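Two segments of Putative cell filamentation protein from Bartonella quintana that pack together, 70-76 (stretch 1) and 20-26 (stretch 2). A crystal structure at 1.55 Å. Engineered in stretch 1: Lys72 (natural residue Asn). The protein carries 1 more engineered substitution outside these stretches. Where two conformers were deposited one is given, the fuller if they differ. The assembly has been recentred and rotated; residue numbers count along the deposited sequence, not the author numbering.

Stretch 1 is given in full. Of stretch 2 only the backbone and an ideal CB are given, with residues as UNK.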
# COMPACT_ATOMS: atom_id res chain seq x y z
N PHE A 70 -3.76 10.09 3.05
CA PHE A 70 -4.77 10.54 2.12
C PHE A 70 -5.93 11.32 2.69
O PHE A 70 -6.76 11.82 1.91
CB PHE A 70 -5.31 9.37 1.29
CG PHE A 70 -4.33 8.83 0.32
CD1 PHE A 70 -4.18 9.42 -0.91
CD2 PHE A 70 -3.51 7.74 0.64
CE1 PHE A 70 -3.25 8.95 -1.83
CE2 PHE A 70 -2.58 7.28 -0.27
CZ PHE A 70 -2.43 7.90 -1.49
N HIS A 71 -6.05 11.48 3.99
CA HIS A 71 -7.25 12.10 4.53
C HIS A 71 -7.47 13.55 4.13
O HIS A 71 -8.61 13.99 4.10
CB HIS A 71 -7.42 11.94 6.02
CG HIS A 71 -6.62 12.87 6.82
ND1 HIS A 71 -5.29 12.69 7.12
CD2 HIS A 71 -7.00 14.01 7.45
CE1 HIS A 71 -4.87 13.69 7.88
NE2 HIS A 71 -5.89 14.50 8.10
N LYS A 72 -6.41 14.28 3.81
CA LYS A 72 -6.61 15.66 3.34
C LYS A 72 -7.02 15.70 1.86
O LYS A 72 -7.46 16.73 1.38
CB LYS A 72 -5.37 16.52 3.58
CG LYS A 72 -5.12 16.62 5.08
CD LYS A 72 -3.89 17.41 5.45
CE LYS A 72 -3.44 17.05 6.87
NZ LYS A 72 -1.98 17.25 7.14
N THR A 73 -6.91 14.57 1.16
CA THR A 73 -7.25 14.49 -0.26
C THR A 73 -8.59 13.83 -0.50
O THR A 73 -9.40 14.33 -1.27
CB THR A 73 -6.12 13.72 -1.01
OG1 THR A 73 -4.88 14.44 -0.85
CG2 THR A 73 -6.47 13.48 -2.49
N PHE A 74 -8.83 12.66 0.11
CA PHE A 74 -10.04 11.89 -0.14
C PHE A 74 -10.87 11.68 1.12
O PHE A 74 -10.32 11.32 2.17
CB PHE A 74 -9.68 10.50 -0.70
CG PHE A 74 -8.99 10.53 -2.02
CD1 PHE A 74 -9.56 11.19 -3.09
CD2 PHE A 74 -7.75 9.90 -2.20
CE1 PHE A 74 -8.93 11.19 -4.33
CE2 PHE A 74 -7.12 9.92 -3.44
CZ PHE A 74 -7.72 10.56 -4.51
N GLU A 75 -12.20 11.86 0.99
CA GLU A 75 -13.14 11.61 2.10
C GLU A 75 -13.08 10.16 2.60
O GLU A 75 -13.26 9.91 3.80
CB GLU A 75 -14.58 11.94 1.72
CG GLU A 75 -14.85 13.44 1.55
CD GLU A 75 -16.29 13.71 1.16
OE1 GLU A 75 -17.19 13.08 1.74
OE2 GLU A 75 -16.51 14.58 0.31
N TRP A 76 -12.79 9.26 1.66
CA TRP A 76 -12.74 7.82 1.96
C TRP A 76 -11.36 7.34 2.37
O TRP A 76 -11.12 6.12 2.41
CB TRP A 76 -13.25 6.99 0.75
CG TRP A 76 -12.68 7.42 -0.55
CD1 TRP A 76 -13.21 8.35 -1.43
CD2 TRP A 76 -11.44 6.99 -1.14
NE1 TRP A 76 -12.38 8.50 -2.50
CE2 TRP A 76 -11.31 7.67 -2.37
CE3 TRP A 76 -10.47 6.05 -0.79
CZ2 TRP A 76 -10.22 7.47 -3.20
CZ3 TRP A 76 -9.40 5.87 -1.62
CH2 TRP A 76 -9.28 6.60 -2.81
N UNK A 20 -12.19 13.09 -13.00
CA UNK A 20 -11.56 13.58 -11.78
C UNK A 20 -12.23 12.98 -10.54
O UNK A 20 -13.43 13.13 -10.34
CB UNK A 20 -11.62 15.11 -11.73
N UNK A 21 -11.42 12.31 -9.74
CA UNK A 21 -11.87 11.75 -8.47
C UNK A 21 -12.32 12.88 -7.56
O UNK A 21 -11.61 13.89 -7.42
CB UNK A 21 -10.76 10.93 -7.81
N UNK A 22 -13.45 12.68 -6.91
CA UNK A 22 -13.90 13.58 -5.87
C UNK A 22 -12.77 13.75 -4.84
O UNK A 22 -12.18 12.79 -4.37
CB UNK A 22 -15.18 13.06 -5.21
N UNK A 23 -12.53 14.99 -4.45
CA UNK A 23 -11.41 15.29 -3.55
C UNK A 23 -11.73 16.49 -2.70
O UNK A 23 -12.68 17.23 -2.96
CB UNK A 23 -10.12 15.53 -4.34
N UNK A 24 -10.90 16.71 -1.68
CA UNK A 24 -11.12 17.78 -0.71
C UNK A 24 -10.35 19.05 -1.03
O UNK A 24 -10.48 20.04 -0.31
CB UNK A 24 -10.73 17.30 0.69
N UNK A 25 -9.58 19.04 -2.11
CA UNK A 25 -8.70 20.15 -2.44
C UNK A 25 -9.31 21.26 -3.26
O UNK A 25 -8.67 22.29 -3.47
CB UNK A 25 -7.48 19.61 -3.19
N UNK A 26 -10.54 21.07 -3.76
CA UNK A 26 -11.18 22.04 -4.63
C UNK A 26 -10.71 21.99 -6.07
O UNK A 26 -10.85 22.94 -6.80
CB UNK A 26 -10.95 23.45 -4.08

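Position 20 lies beyond the reach of stretch 1: nothing there comes within 5.5 Å of its ideal CB. The deposited residue is Thr20.

At position 21 the CA-to-CB bond points toward stretch 1, and the ideal CB sits 3.9 Å from Phe74 CE1. An aromatic carbon offers neither charge nor hydrogen bond, so an apolar side chain such as leucine, isoleucine, valine or methionine would suit. The residue is Leu21, which makes this apolar contact through CB.

Position 22 directs CB sideways into space that stretch 1 leaves empty, so many side chains would be tolerated; its backbone does the work. The carbonyl O lies 3.3 Å from Phe74 CD1, at the edge of the ring, where the positively polarised hydrogens lie. Two waters also donate to this oxygen: one accepts from Trp76 NE1, while the other donates to it weakly and accepts from Glu75 N. The residue is Lys22, whose end leads away and whose NZ is bonded elsewhere in the structure.

At position 23 the ideal CB is 3.4 Å from Thr73 O and 4.5 Å from Phe74 CE1, but the bond points sideways. A small or polar side chain able to turn back on its own backbone would fit this extended residue (phi/psi -150/168°). It is Asn23: ND2 donates to Leu21 O (3.0 Å), and OD1 accepts from the backbone N of position 25 (2.9 Å), bracing the loop. Its CA also makes a CA-H...O contact of 3.2 Å with Thr73 O.

Position 24 points toward stretch 1, its ideal CB 3.4 Å from Lys72 O, while its backbone N donates to Thr73 O (2.8 Å, 148°). Farther out lies the carbonyl of His71, an acceptor best met by a long donor; lysine or arginine would be candidates. The residue is Lys24. Its chain runs past Phe74 and Glu75, with CD 3.9 Å from Phe74 C, and NZ donates to His71 O at 2.8 Å.

Position 25 starts sideways, its ideal CB 5.4 Å from Lys72 O, yet Thr73 OG1 is available to a polar side chain long enough to turn back; histidine, glutamine or glutamate could be considered. The residue is His25. With chi1 at m, its ring brings NE2 to 2.8 Å from Thr73 OG1 in a hydrogen bond near the ring plane, while Lys72 O lies over one face, 3.4 Å from CE1.

Position 26 is out of reach, but its positive phi (79°) favours glycine, and the residue is Gly26.

Stretch 2, residues 20-26: TLKNKHG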
# COMPACT_ATOMS: atom_id res chain seq x y z
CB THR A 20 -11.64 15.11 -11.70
OG1 THR A 20 -11.01 15.67 -12.88
CG2 THR A 20 -10.93 15.64 -10.49
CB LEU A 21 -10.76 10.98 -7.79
CG LEU A 21 -10.32 9.67 -8.48
CD1 LEU A 21 -9.00 9.13 -7.95
CD2 LEU A 21 -11.42 8.65 -8.30
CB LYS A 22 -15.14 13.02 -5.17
CG LYS A 22 -16.39 12.98 -6.04
CD LYS A 22 -17.59 12.35 -5.35
CE LYS A 22 -18.77 12.25 -6.31
NZ LYS A 22 -19.91 11.60 -5.62
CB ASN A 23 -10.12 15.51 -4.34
CG ASN A 23 -10.18 16.75 -5.22
OD1 ASN A 23 -9.86 17.86 -4.78
ND2 ASN A 23 -10.66 16.60 -6.45
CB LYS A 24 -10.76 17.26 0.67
CG LYS A 24 -11.72 16.16 1.12
CD LYS A 24 -11.27 15.37 2.33
CE LYS A 24 -11.00 16.22 3.55
NZ LYS A 24 -10.97 15.37 4.78
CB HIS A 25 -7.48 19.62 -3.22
CG HIS A 25 -6.59 18.76 -2.42
ND1 HIS A 25 -5.97 19.19 -1.28
CD2 HIS A 25 -6.24 17.46 -2.58
CE1 HIS A 25 -5.23 18.22 -0.79
NE2 HIS A 25 -5.38 17.15 -1.57
O HOH W 1 -12.97 10.09 -4.81
O HOH W 2 -13.11 12.75 -1.61
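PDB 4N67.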